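Side-chain contacts in lipase (Pelosinus fermentans, PDB 5AH0), which hydrolyses ester bonds, including those of the polyester poly(butylene adipate-co-terephthalate), and carries a bound zinc ion: residues W15-V20 with I29-Q34; L207-G212 with T216-R221; N309-N314 with N319-N324; D353-M358 with G364-T369. All blocks are in the same frame, centred on the assembly; numbering follows the deposited sequence.

Overall arrangement
The four contacts follow one another in series along a single chain built round a parallel sheet, as in alpha/beta hydrolases. Contact 1 joins the loop after strand 6-9 to the start of helix 32-38. Contact 2, at helix 215-223, lies farthest from the centre of the chain, its centre about 35 Å from that of contact 3. Contacts 3 and 4 both pack on the end of strand 258-265, their centres about 17 Å apart. Contacts 1 and 4 are also about 17 Å apart between centres and they touch, with Tyr32 OH 2.7 Å from Leu368 O in a probable hydrogen bond. The loop near the N-terminus and the one before the last helix (370-380) thus meet, while contact 2 touches none of the others.

Contact 1 of 4, residues W15-V20 with I29-Q34; sequences WGRNEV and ITDYEQ
Arg17 reaches across to Asp31 and Glu33 in a salt-bridge network, which joins the type I beta turn Gly16-Glu19 to the start of helix 32-38, where Asp31 is the N-cap residue. The guanidinium meets the Asp31 carboxylate end-on and nearly coplanar, the two planes 25° apart. NH1 of Arg17 donates to OD1 of Asp31 at 2.9 Å, and NH2 of Arg17 donates to OD2 of Asp31, also at 2.9 Å, on its syn lone pair. A chi1 of -165° swings the Asp31 carboxylate toward Arg17, while a bend at chi3 of Arg17 turns the guanidinium toward the helix start. Glu33 comes from another direction, over a face of the guanidinium. Its OE1 is hydrogen-bonded to Thr45 OG1 on strand 43-46 and lies a long 3.7 Å from Arg17 NH1, an attraction of charges alone. A methionine in place of Arg17 would probably leave the Asp31 carboxylate without its two-pronged partner and take from Glu33 this positive charge. Gln34 sits at the guanidinium edge, with its NE2 3.3 Å from Arg17 NH2, two donors that do not bond.

Contact 2 of 4, residues L207-G212 with T216-R221; sequences LNRKSG and TDYTNR
Tyr218 lays one face of its ring against the aliphatic start of Arg209, a clear case of a CH-pi contact holding a loop to a helix. CB of Arg209 stands 3.7 Å from the centroid of the Tyr218 ring and only 14° off its normal. Beyond it, CG of Arg209 lies 3.6 Å from CG of Tyr218, and the Leu207 carbonyl faces the ring edge. Tyr218 extends from the helix toward residues 207-209, its chi1 of 169° carrying the ring away from its own main-chain nitrogen.

One turn later, Arg221 supplies the polar link: its NH2 donates to the Asn208 O at 3.1 Å, fairly straight at 159°, with the oxygen in the guanidinium plane but the donor well above the carbonyl plane. The bent chain of Lys210 crosses over a guanidinium face, its CG 3.6 Å from Arg221 NH2, while CD2 of Leu207 approaches Arg221 NH1 at 3.7 Å.

Glu213, in the link between the two segments, positions this shell. Its OE1 forms a salt bridge with Arg221 NH2 and accepts from Lys210 N, and its backbone O receives Arg209 NH1. Farther in, Tyr218 OH bonds to Phe200 N. With the ring cut back to an alanine here, a gap is likely to open against Arg209, and the Phe200 amide would lose this acceptor.

The result is a loop folded back along helix 215-223, within the long helical excursion between strands 153-159 and 258-265, a place where lipases of the alpha/beta-hydrolase fold often carry cap or lid elements.

Contact 3 of 4, residues N309-N314 with N319-N324; sequences NSWKPN and NTISQN
Asn319 and Thr320 each donate one hydrogen bond back to the 309-314 segment, and together the two bonds close the turn between them. ND2 of Asn319 reaches Trp311 O at 2.8 Å, almost straight at 170° and with the oxygen in the amide plane. The backbone N of Thr320 bonds to Pro313 O at 2.9 Å, beside the single bridge between Asn314 and Asn319. The Asn319 amide is also held from its other end, OD1 accepting from Thr167 N, which fixes its rotation; Thr320 OG1 bonds to Thr264 O.

Packing surrounds these bonds. The Asn319 amide stands at the edge of the Trp311 indole, its CG 3.5 Å from CE3 of Trp311, with the two planes steeply inclined at 71°. Ile321 instead comes over a face: its CG2 is 3.8 Å from the centroid of the six-membered ring of Trp311, forming a CH-pi contact. The other branch of Ile321, stretched out trans to its amide nitrogen (chi1 -167°), carries CD1 to within 3.6 Å of Ser310 OG.

Trp311 is therefore held by a hydrogen bond at its carbonyl, while its indole is packed by the amide at the edge and the methyl over the face. This is consistent with a defined course for the chain on either side of Asp315, which hydrogen-bonds His357, probably as part of the catalytic triad.

Contact 4 of 4, residues D353-M358 with G364-T369; sequences DTIDHM and GTNALT
Ile355 and Asn366 bring the two segments to their nearest point, with CA atoms 6.1 Å apart, although neither segment forms helix or strand where they meet. Thr354 has a positive phi (65°), and Gly364 adopts backbone angles that would jam a side chain against the preceding carbonyl. Asn366 points its amide at the bend of Thr354. Its ND2 donates to Thr354 O at 2.7 Å, the oxygen lying in the amide plane of Asn366 while ND2 approaches it from over the face of the Thr354 carbonyl. Ile355 runs roughly perpendicular to the Asn366 side chain; its CD1 packs closely against Asn366 O at 3.2 Å and meets CD2 of Leu368 at 3.9 Å. Farther along, a water joins the segments, 2.8 Å from Asp356 OD2 and 2.9 Å from Thr365 OG1. Asp359, in the intervening loop, braces both sides through Asp356 N and Asn366 N. His357, bonded to Ser114 and Asp315, is consistent with the histidine of a lipase catalytic triad. The whole loop connects strand 352-353 to helix 370-380: Ile355 rests on Thr264 of strand 258-265, and Thr369 caps the helix through Trp372 N.

Contact 1 of 4, residues W15-V20 with I29-Q34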
loop_
_atom_site.group_PDB
_atom_site.type_symbol
_atom_site.label_atom_id
_atom_site.label_comp_id
_atom_site.label_asym_id
_atom_site.label_seq_id
_atom_site.Cartn_x
_atom_site.Cartn_y
_atom_site.Cartn_z
ATOM N N TRP A 15 -7.870 -4.783 -1.648
ATOM C CA TRP A 15 -8.517 -6.063 -1.312
ATOM C C TRP A 15 -7.839 -7.274 -1.965
ATOM O O TRP A 15 -7.160 -7.142 -2.983
ATOM C CB TRP A 15 -9.997 -6.022 -1.720
ATOM C CG TRP A 15 -10.198 -5.832 -3.184
ATOM C CD1 TRP A 15 -10.359 -6.811 -4.131
ATOM C CD2 TRP A 15 -10.261 -4.583 -3.885
ATOM N NE1 TRP A 15 -10.509 -6.241 -5.383
ATOM C CE2 TRP A 15 -10.468 -4.877 -5.255
ATOM C CE3 TRP A 15 -10.170 -3.246 -3.492
ATOM C CZ2 TRP A 15 -10.579 -3.881 -6.224
ATOM C CZ3 TRP A 15 -10.269 -2.261 -4.462
ATOM C CH2 TRP A 15 -10.469 -2.585 -5.809
ATOM N N GLY A 16 -8.021 -8.454 -1.369
ATOM C CA GLY A 16 -7.357 -9.661 -1.833
ATOM C C GLY A 16 -8.168 -10.434 -2.856
ATOM O O GLY A 16 -9.352 -10.164 -3.055
ATOM N N ARG A 17 -7.533 -11.422 -3.480
ATOM C CA ARG A 17 -8.104 -12.133 -4.624
ATOM C C ARG A 17 -9.345 -12.937 -4.250
ATOM O O ARG A 17 -10.166 -13.258 -5.105
ATOM C CB ARG A 17 -7.049 -13.057 -5.235
ATOM C CG ARG A 17 -5.751 -12.341 -5.605
ATOM C CD ARG A 17 -4.635 -13.328 -5.972
ATOM N NE ARG A 17 -5.056 -14.331 -6.952
ATOM C CZ ARG A 17 -5.175 -14.118 -8.265
ATOM N NH1 ARG A 17 -4.914 -12.926 -8.789
ATOM N NH2 ARG A 17 -5.567 -15.108 -9.058
ATOM N N ASN A 18 -9.477 -13.262 -2.967
ATOM C CA ASN A 18 -10.622 -14.021 -2.483
ATOM C C ASN A 18 -11.769 -13.098 -2.078
ATOM O O ASN A 18 -12.774 -13.539 -1.524
ATOM C CB ASN A 18 -10.202 -14.887 -1.304
ATOM C CG ASN A 18 -9.148 -15.911 -1.686
ATOM O OD1 ASN A 18 -9.157 -16.442 -2.802
ATOM N ND2 ASN A 18 -8.221 -16.178 -0.768
ATOM N N GLU A 19 -11.595 -11.808 -2.347
ATOM C CA GLU A 19 -12.590 -10.792 -2.047
ATOM C C GLU A 19 -13.039 -10.099 -3.323
ATOM O O GLU A 19 -12.329 -10.136 -4.329
ATOM C CB GLU A 19 -12.027 -9.756 -1.077
ATOM C CG GLU A 19 -11.722 -10.276 0.310
ATOM C CD GLU A 19 -10.893 -9.291 1.122
ATOM O OE1 GLU A 19 -9.843 -8.838 0.618
ATOM O OE2 GLU A 19 -11.287 -8.972 2.266
ATOM N N VAL A 20 -14.208 -9.461 -3.269
ATOM C CA VAL A 20 -14.732 -8.685 -4.388
ATOM C C VAL A 20 -14.662 -9.499 -5.666
ATOM O O VAL A 20 -13.880 -9.194 -6.567
ATOM C CB VAL A 20 -13.955 -7.366 -4.583
ATOM C CG1 VAL A 20 -14.649 -6.473 -5.604
ATOM C CG2 VAL A 20 -13.822 -6.632 -3.264
ATOM N N ILE A 29 -10.812 -6.337 -14.367
ATOM C CA ILE A 29 -11.400 -7.544 -14.934
ATOM C C ILE A 29 -10.367 -8.338 -15.735
ATOM O O ILE A 29 -10.706 -9.327 -16.380
ATOM C CB ILE A 29 -12.611 -7.222 -15.825
ATOM C CG1 ILE A 29 -12.171 -6.474 -17.082
ATOM C CG2 ILE A 29 -13.657 -6.418 -15.039
ATOM C CD1 ILE A 29 -13.288 -6.293 -18.096
ATOM N N THR A 30 -9.113 -7.889 -15.703
ATOM C CA THR A 30 -7.980 -8.713 -16.134
ATOM C C THR A 30 -7.149 -9.174 -14.917
ATOM O O THR A 30 -6.864 -8.392 -14.012
ATOM C CB THR A 30 -7.086 -7.940 -17.125
ATOM O OG1 THR A 30 -7.897 -7.413 -18.182
ATOM C CG2 THR A 30 -6.011 -8.840 -17.722
ATOM N N ASP A 31 -6.743 -10.432 -14.886
ATOM C CA ASP A 31 -5.940 -10.891 -13.757
ATOM C C ASP A 31 -4.456 -10.695 -14.050
ATOM O O ASP A 31 -3.799 -11.621 -14.521
ATOM C CB ASP A 31 -6.216 -12.363 -13.443
ATOM C CG ASP A 31 -5.685 -12.770 -12.077
ATOM O OD1 ASP A 31 -4.851 -12.023 -11.505
ATOM O OD2 ASP A 31 -6.088 -13.840 -11.578
ATOM N N TYR A 32 -3.931 -9.502 -13.765
ATOM C CA TYR A 32 -2.552 -9.154 -14.124
ATOM C C TYR A 32 -1.548 -10.116 -13.521
ATOM O O TYR A 32 -0.585 -10.515 -14.181
ATOM C CB TYR A 32 -2.203 -7.724 -13.696
ATOM C CG TYR A 32 -2.782 -6.607 -14.569
ATOM C CD1 TYR A 32 -3.560 -6.884 -15.700
ATOM C CD2 TYR A 32 -2.545 -5.265 -14.249
ATOM C CE1 TYR A 32 -4.105 -5.835 -16.482
ATOM C CE2 TYR A 32 -3.075 -4.227 -15.014
ATOM C CZ TYR A 32 -3.854 -4.516 -16.131
ATOM O OH TYR A 32 -4.362 -3.468 -16.872
ATOM N N GLU A 33 -1.767 -10.488 -12.266
ATOM C CA GLU A 33 -0.863 -11.415 -11.605
ATOM C C GLU A 33 -0.716 -12.709 -12.407
ATOM O O GLU A 33 0.398 -13.155 -12.672
ATOM C CB GLU A 33 -1.342 -11.741 -10.191
ATOM C CG GLU A 33 -0.347 -12.562 -9.397
ATOM C CD GLU A 33 -1.006 -13.701 -8.641
ATOM O OE1 GLU A 33 -1.465 -13.473 -7.498
ATOM O OE2 GLU A 33 -1.060 -14.827 -9.192
ATOM N N GLN A 34 -1.835 -13.326 -12.769
ATOM C CA GLN A 34 -1.787 -14.592 -13.506
ATOM C C GLN A 34 -1.234 -14.427 -14.921
ATOM O O GLN A 34 -0.518 -15.305 -15.414
ATOM C CB GLN A 34 -3.173 -15.240 -13.561
ATOM C CG GLN A 34 -3.568 -15.956 -12.267
ATOM C CD GLN A 34 -4.841 -16.777 -12.416
ATOM O OE1 GLN A 34 -5.457 -16.802 -13.486
ATOM N NE2 GLN A 34 -5.241 -17.453 -11.341
#

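Contact 2 of 4, residues L207-G212 with T216-R221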
loop_
_atom_site.group_PDB
_atom_site.type_symbol
_atom_site.label_atom_id
_atom_site.label_comp_id
_atom_site.label_asym_id
_atom_site.label_seq_id
_atom_site.Cartn_x
_atom_site.Cartn_y
_atom_site.Cartn_z
ATOM N N LEU A 207 -12.675 -5.772 15.960
ATOM C CA LEU A 207 -13.661 -5.248 15.024
ATOM C C LEU A 207 -13.858 -6.134 13.797
ATOM O O LEU A 207 -13.685 -5.690 12.657
ATOM C CB LEU A 207 -13.280 -3.830 14.599
ATOM C CG LEU A 207 -13.428 -2.817 15.738
ATOM C CD1 LEU A 207 -12.937 -1.434 15.344
ATOM C CD2 LEU A 207 -14.880 -2.761 16.193
ATOM N N ASN A 208 -14.222 -7.387 14.037
ATOM C CA ASN A 208 -14.556 -8.308 12.964
ATOM C C ASN A 208 -16.066 -8.387 12.785
ATOM O O ASN A 208 -16.814 -8.210 13.746
ATOM C CB ASN A 208 -13.969 -9.688 13.248
ATOM C CG ASN A 208 -14.370 -10.211 14.599
ATOM O OD1 ASN A 208 -13.656 -10.018 15.585
ATOM N ND2 ASN A 208 -15.526 -10.865 14.664
ATOM N N ARG A 209 -16.517 -8.656 11.561
ATOM C CA ARG A 209 -17.950 -8.670 11.302
ATOM C C ARG A 209 -18.664 -9.715 12.137
ATOM O O ARG A 209 -18.217 -10.855 12.242
ATOM C CB ARG A 209 -18.268 -8.936 9.837
ATOM C CG ARG A 209 -19.723 -8.622 9.554
ATOM C CD ARG A 209 -20.252 -9.300 8.324
ATOM N NE ARG A 209 -19.641 -8.832 7.094
ATOM C CZ ARG A 209 -20.322 -8.655 5.970
ATOM N NH1 ARG A 209 -21.633 -8.887 5.958
ATOM N NH2 ARG A 209 -19.705 -8.238 4.873
ATOM N N LYS A 210 -19.786 -9.311 12.718
ATOM C CA LYS A 210 -20.633 -10.213 13.480
ATOM C C LYS A 210 -21.473 -11.072 12.539
ATOM O O LYS A 210 -21.616 -10.749 11.356
ATOM C CB LYS A 210 -21.519 -9.416 14.428
ATOM C CG LYS A 210 -20.740 -8.378 15.220
ATOM C CD LYS A 210 -19.561 -9.007 15.951
ATOM C CE LYS A 210 -18.845 -7.983 16.814
ATOM N NZ LYS A 210 -19.758 -7.391 17.826
ATOM N N SER A 211 -22.022 -12.164 13.060
ATOM C CA SER A 211 -22.851 -13.051 12.254
ATOM C C SER A 211 -24.150 -12.375 11.844
ATOM O O SER A 211 -24.793 -11.710 12.652
ATOM C CB SER A 211 -23.157 -14.341 13.017
ATOM O OG SER A 211 -24.190 -15.076 12.378
ATOM N N GLY A 212 -24.517 -12.520 10.576
ATOM C CA GLY A 212 -25.768 -11.967 10.090
ATOM C C GLY A 212 -25.786 -10.451 10.003
ATOM O O GLY A 212 -26.834 -9.848 9.767
ATOM N N THR A 216 -23.179 -3.066 5.134
ATOM C CA THR A 216 -23.376 -1.658 5.451
ATOM C C THR A 216 -23.255 -1.371 6.949
ATOM O O THR A 216 -22.575 -0.420 7.345
ATOM C CB THR A 216 -24.750 -1.171 4.960
ATOM O OG1 THR A 216 -24.761 -1.139 3.527
ATOM C CG2 THR A 216 -25.041 0.219 5.484
ATOM N N ASP A 217 -23.898 -2.191 7.777
ATOM C CA ASP A 217 -23.805 -2.009 9.222
ATOM C C ASP A 217 -22.395 -2.268 9.721
ATOM O O ASP A 217 -21.886 -1.538 10.563
ATOM C CB ASP A 217 -24.775 -2.937 9.960
ATOM C CG ASP A 217 -26.211 -2.464 9.883
ATOM O OD1 ASP A 217 -26.531 -1.671 8.966
ATOM O OD2 ASP A 217 -27.008 -2.870 10.761
ATOM N N TYR A 218 -21.758 -3.292 9.166
ATOM C CA TYR A 218 -20.388 -3.641 9.518
ATOM C C TYR A 218 -19.459 -2.471 9.188
ATOM O O TYR A 218 -18.647 -2.065 10.029
ATOM C CB TYR A 218 -19.972 -4.916 8.775
ATOM C CG TYR A 218 -18.496 -5.264 8.824
ATOM C CD1 TYR A 218 -17.817 -5.361 10.027
ATOM C CD2 TYR A 218 -17.778 -5.470 7.646
ATOM C CE1 TYR A 218 -16.466 -5.678 10.063
ATOM C CE2 TYR A 218 -16.428 -5.782 7.671
ATOM C CZ TYR A 218 -15.777 -5.884 8.884
ATOM O OH TYR A 218 -14.434 -6.191 8.922
ATOM N N THR A 219 -19.604 -1.919 7.981
ATOM C CA THR A 219 -18.784 -0.786 7.539
ATOM C C THR A 219 -18.941 0.441 8.436
ATOM O O THR A 219 -17.948 1.029 8.873
ATOM C CB THR A 219 -19.119 -0.366 6.084
ATOM O OG1 THR A 219 -19.117 -1.517 5.229
ATOM C CG2 THR A 219 -18.098 0.628 5.569
ATOM N N ASN A 220 -20.187 0.827 8.700
ATOM C CA ASN A 220 -20.464 1.947 9.596
ATOM C C ASN A 220 -19.924 1.729 11.003
ATOM O O ASN A 220 -19.379 2.647 11.605
ATOM C CB ASN A 220 -21.964 2.246 9.648
ATOM C CG ASN A 220 -22.447 2.970 8.410
ATOM O OD1 ASN A 220 -21.678 3.684 7.759
ATOM N ND2 ASN A 220 -23.722 2.803 8.079
ATOM N N ARG A 221 -20.076 0.520 11.530
ATOM C CA ARG A 221 -19.602 0.244 12.881
ATOM C C ARG A 221 -18.079 0.401 12.955
ATOM O O ARG A 221 -17.551 0.904 13.944
ATOM C CB ARG A 221 -20.024 -1.162 13.325
ATOM C CG ARG A 221 -19.537 -1.569 14.721
ATOM C CD ARG A 221 -20.256 -2.819 15.219
ATOM N NE ARG A 221 -19.975 -3.988 14.384
ATOM C CZ ARG A 221 -18.929 -4.799 14.540
ATOM N NH1 ARG A 221 -18.053 -4.589 15.517
ATOM N NH2 ARG A 221 -18.769 -5.833 13.723
#

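Contact 3 of 4, residues N309-N314 with N319-N324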
loop_
_atom_site.group_PDB
_atom_site.type_symbol
_atom_site.label_atom_id
_atom_site.label_comp_id
_atom_site.label_asym_id
_atom_site.label_seq_id
_atom_site.Cartn_x
_atom_site.Cartn_y
_atom_site.Cartn_z
ATOM N N ASN A 309 0.059 25.678 -2.899
ATOM C CA ASN A 309 -0.391 25.394 -4.252
ATOM C C ASN A 309 0.305 24.209 -4.912
ATOM O O ASN A 309 -0.293 23.517 -5.731
ATOM C CB ASN A 309 -0.233 26.639 -5.116
ATOM C CG ASN A 309 -1.240 27.709 -4.759
ATOM O OD1 ASN A 309 -2.359 27.406 -4.362
ATOM N ND2 ASN A 309 -0.849 28.966 -4.897
ATOM N N SER A 310 1.546 23.941 -4.529
ATOM C CA SER A 310 2.271 22.823 -5.118
ATOM C C SER A 310 1.694 21.474 -4.680
ATOM O O SER A 310 2.009 20.449 -5.274
ATOM C CB SER A 310 3.764 22.915 -4.779
ATOM O OG SER A 310 4.023 22.612 -3.422
ATOM N N TRP A 311 0.854 21.475 -3.649
ATOM C CA TRP A 311 0.201 20.249 -3.173
ATOM C C TRP A 311 -1.142 19.964 -3.837
ATOM O O TRP A 311 -1.696 18.871 -3.694
ATOM C CB TRP A 311 -0.011 20.304 -1.669
ATOM C CG TRP A 311 1.223 20.000 -0.921
ATOM C CD1 TRP A 311 2.290 20.828 -0.733
ATOM C CD2 TRP A 311 1.540 18.776 -0.254
ATOM N NE1 TRP A 311 3.246 20.198 0.011
ATOM C CE2 TRP A 311 2.816 18.934 0.318
ATOM C CE3 TRP A 311 0.870 17.561 -0.087
ATOM C CZ2 TRP A 311 3.442 17.920 1.048
ATOM C CZ3 TRP A 311 1.490 16.553 0.638
ATOM C CH2 TRP A 311 2.764 16.741 1.197
ATOM N N LYS A 312 -1.676 20.944 -4.550
ATOM C CA LYS A 312 -2.988 20.769 -5.159
ATOM C C LYS A 312 -3.059 19.698 -6.261
ATOM O O LYS A 312 -4.057 18.989 -6.352
ATOM C CB LYS A 312 -3.489 22.109 -5.699
ATOM C CG LYS A 312 -3.904 23.092 -4.597
ATOM C CD LYS A 312 -4.335 24.430 -5.172
ATOM C CE LYS A 312 -4.863 25.360 -4.082
ATOM N NZ LYS A 312 -5.124 26.745 -4.589
ATOM N N PRO A 313 -2.012 19.554 -7.093
ATOM C CA PRO A 313 -2.225 18.500 -8.100
ATOM C C PRO A 313 -2.269 17.119 -7.460
ATOM O O PRO A 313 -1.486 16.849 -6.556
ATOM C CB PRO A 313 -1.006 18.640 -9.036
ATOM C CG PRO A 313 -0.479 20.027 -8.783
ATOM C CD PRO A 313 -0.753 20.291 -7.324
ATOM N N ASN A 314 -3.187 16.269 -7.913
ATOM C CA ASN A 314 -3.338 14.959 -7.310
ATOM C C ASN A 314 -3.943 13.936 -8.267
ATOM O O ASN A 314 -4.295 14.271 -9.400
ATOM C CB ASN A 314 -4.183 15.071 -6.045
ATOM C CG ASN A 314 -5.616 15.452 -6.331
ATOM O OD1 ASN A 314 -6.463 14.590 -6.577
ATOM N ND2 ASN A 314 -5.899 16.744 -6.303
ATOM N N ASN A 319 -1.779 13.397 -3.220
ATOM C CA ASN A 319 -1.079 14.525 -3.833
ATOM C C ASN A 319 0.097 14.051 -4.697
ATOM O O ASN A 319 0.882 13.207 -4.261
ATOM C CB ASN A 319 -0.568 15.483 -2.759
ATOM C CG ASN A 319 -1.599 15.756 -1.693
ATOM O OD1 ASN A 319 -1.890 14.880 -0.876
ATOM N ND2 ASN A 319 -2.147 16.978 -1.673
ATOM N N THR A 320 0.225 14.609 -5.903
ATOM C CA THR A 320 1.277 14.204 -6.831
ATOM C C THR A 320 2.662 14.464 -6.260
ATOM O O THR A 320 3.568 13.666 -6.433
ATOM C CB THR A 320 1.153 14.945 -8.172
ATOM O OG1 THR A 320 -0.144 14.710 -8.725
ATOM C CG2 THR A 320 2.190 14.457 -9.146
ATOM N N ILE A 321 2.816 15.573 -5.549
ATOM C CA ILE A 321 4.121 15.978 -5.017
ATOM C C ILE A 321 4.649 14.972 -3.996
ATOM O O ILE A 321 5.836 14.956 -3.686
ATOM C CB ILE A 321 4.061 17.394 -4.373
ATOM C CG1 ILE A 321 5.464 17.946 -4.113
ATOM C CG2 ILE A 321 3.248 17.383 -3.102
ATOM C CD1 ILE A 321 5.454 19.317 -3.445
ATOM N N SER A 322 3.769 14.133 -3.466
ATOM C CA SER A 322 4.152 13.244 -2.379
ATOM C C SER A 322 4.711 11.891 -2.863
ATOM O O SER A 322 5.167 11.077 -2.043
ATOM C CB SER A 322 2.950 13.019 -1.456
ATOM O OG SER A 322 3.241 12.093 -0.422
ATOM N N GLN A 323 4.698 11.663 -4.180
ATOM C CA GLN A 323 4.847 10.306 -4.733
ATOM C C GLN A 323 6.218 9.959 -5.331
ATOM O O GLN A 323 6.483 8.794 -5.602
ATOM C CB GLN A 323 3.805 10.064 -5.825
ATOM C CG GLN A 323 2.342 10.300 -5.446
ATOM C CD GLN A 323 1.439 10.057 -6.640
ATOM O OE1 GLN A 323 1.868 9.472 -7.626
ATOM N NE2 GLN A 323 0.212 10.560 -6.589
ATOM N N ASN A 324 7.087 10.937 -5.559
ATOM C CA ASN A 324 8.373 10.609 -6.174
ATOM C C ASN A 324 9.322 9.976 -5.168
ATOM O O ASN A 324 10.341 9.402 -5.540
ATOM C CB ASN A 324 9.031 11.835 -6.803
ATOM C CG ASN A 324 9.248 12.963 -5.816
ATOM O OD1 ASN A 324 8.947 12.847 -4.627
ATOM N ND2 ASN A 324 9.818 14.052 -6.301
#

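Contact 4 of 4, residues D353-M358 with G364-T369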
loop_
_atom_site.group_PDB
_atom_site.type_symbol
_atom_site.label_atom_id
_atom_site.label_comp_id
_atom_site.label_asym_id
_atom_site.label_seq_id
_atom_site.Cartn_x
_atom_site.Cartn_y
_atom_site.Cartn_z
ATOM N N ASP A 353 0.886 11.114 -16.392
ATOM C CA ASP A 353 -0.101 12.182 -16.435
ATOM C C ASP A 353 -1.448 11.726 -16.996
ATOM O O ASP A 353 -1.491 10.955 -17.951
ATOM C CB ASP A 353 0.451 13.338 -17.259
ATOM C CG ASP A 353 -0.187 14.662 -16.912
ATOM O OD1 ASP A 353 -0.819 14.769 -15.829
ATOM O OD2 ASP A 353 -0.036 15.602 -17.723
ATOM N N THR A 354 -2.530 12.244 -16.411
ATOM C CA THR A 354 -3.922 11.853 -16.695
ATOM C C THR A 354 -4.228 10.418 -16.292
ATOM O O THR A 354 -5.187 9.816 -16.792
ATOM C CB THR A 354 -4.300 11.974 -18.166
ATOM O OG1 THR A 354 -3.765 10.840 -18.861
ATOM C CG2 THR A 354 -3.787 13.303 -18.776
ATOM N N ILE A 355 -3.395 9.878 -15.409
ATOM C CA ILE A 355 -3.634 8.586 -14.786
ATOM C C ILE A 355 -4.189 8.819 -13.375
ATOM O O ILE A 355 -3.489 9.383 -12.533
ATOM C CB ILE A 355 -2.327 7.776 -14.712
ATOM C CG1 ILE A 355 -1.767 7.538 -16.125
ATOM C CG2 ILE A 355 -2.514 6.443 -13.913
ATOM C CD1 ILE A 355 -2.547 6.527 -16.913
ATOM N N ASP A 356 -5.437 8.444 -13.095
ATOM C CA ASP A 356 -5.895 8.658 -11.722
ATOM C C ASP A 356 -5.520 7.460 -10.838
ATOM O O ASP A 356 -4.881 6.505 -11.297
ATOM C CB ASP A 356 -7.405 8.987 -11.634
ATOM C CG ASP A 356 -8.332 7.835 -12.040
ATOM O OD1 ASP A 356 -8.093 6.652 -11.696
ATOM O OD2 ASP A 356 -9.367 8.146 -12.683
ATOM N N HIS A 357 -5.904 7.523 -9.569
ATOM C CA HIS A 357 -5.416 6.563 -8.588
ATOM C C HIS A 357 -5.762 5.106 -8.889
ATOM O O HIS A 357 -4.911 4.226 -8.747
ATOM C CB HIS A 357 -5.958 6.920 -7.213
ATOM C CG HIS A 357 -5.177 6.327 -6.088
ATOM N ND1 HIS A 357 -3.892 6.725 -5.790
ATOM C CD2 HIS A 357 -5.505 5.382 -5.176
ATOM C CE1 HIS A 357 -3.463 6.051 -4.737
ATOM N NE2 HIS A 357 -4.421 5.227 -4.347
ATOM N N MET A 358 -7.002 4.848 -9.300
ATOM C CA MET A 358 -7.409 3.478 -9.598
ATOM C C MET A 358 -6.939 3.038 -10.972
ATOM O O MET A 358 -6.754 1.839 -11.196
ATOM C CB MET A 358 -8.924 3.317 -9.500
ATOM C CG MET A 358 -9.480 3.700 -8.141
ATOM S SD MET A 358 -8.599 2.844 -6.837
ATOM C CE MET A 358 -9.242 1.187 -7.025
ATOM N N GLY A 364 -10.211 1.608 -14.629
ATOM C CA GLY A 364 -10.619 2.944 -15.030
ATOM C C GLY A 364 -10.522 3.220 -16.508
ATOM O O GLY A 364 -10.109 2.362 -17.290
ATOM N N THR A 365 -10.900 4.432 -16.889
ATOM C CA THR A 365 -10.943 4.823 -18.289
ATOM C C THR A 365 -9.556 5.094 -18.872
ATOM O O THR A 365 -9.416 5.332 -20.072
ATOM C CB THR A 365 -11.808 6.087 -18.486
ATOM O OG1 THR A 365 -11.158 7.213 -17.867
ATOM C CG2 THR A 365 -13.188 5.889 -17.875
ATOM N N ASN A 366 -8.537 5.097 -18.020
ATOM C CA ASN A 366 -7.176 5.269 -18.505
ATOM C C ASN A 366 -6.205 4.304 -17.843
ATOM O O ASN A 366 -5.054 4.666 -17.571
ATOM C CB ASN A 366 -6.693 6.693 -18.292
ATOM C CG ASN A 366 -5.512 7.026 -19.162
ATOM O OD1 ASN A 366 -5.181 6.276 -20.086
ATOM N ND2 ASN A 366 -4.859 8.148 -18.875
ATOM N N ALA A 367 -6.675 3.085 -17.591
ATOM C CA ALA A 367 -5.926 2.100 -16.818
ATOM C C ALA A 367 -4.576 1.737 -17.439
ATOM O O ALA A 367 -4.477 1.526 -18.655
ATOM C CB ALA A 367 -6.762 0.845 -16.633
ATOM N N LEU A 368 -3.541 1.697 -16.596
ATOM C CA LEU A 368 -2.260 1.096 -16.974
ATOM C C LEU A 368 -2.511 -0.326 -17.420
ATOM O O LEU A 368 -3.212 -1.066 -16.748
ATOM C CB LEU A 368 -1.292 1.102 -15.809
ATOM C CG LEU A 368 -0.818 2.489 -15.398
ATOM C CD1 LEU A 368 0.292 2.358 -14.359
ATOM C CD2 LEU A 368 -0.356 3.281 -16.627
ATOM N N THR A 369 -1.936 -0.717 -18.547
ATOM C CA THR A 369 -2.277 -1.993 -19.168
ATOM C C THR A 369 -1.501 -3.200 -18.646
ATOM O O THR A 369 -0.516 -3.067 -17.910
ATOM C CB THR A 369 -2.047 -1.927 -20.664
ATOM O OG1 THR A 369 -0.664 -1.641 -20.892
ATOM C CG2 THR A 369 -2.918 -0.823 -21.295
HETATM O O HOH W 1 -9.517 7.671 -15.463
HETATM O O HOH W 2 -11.211 6.122 -14.599
#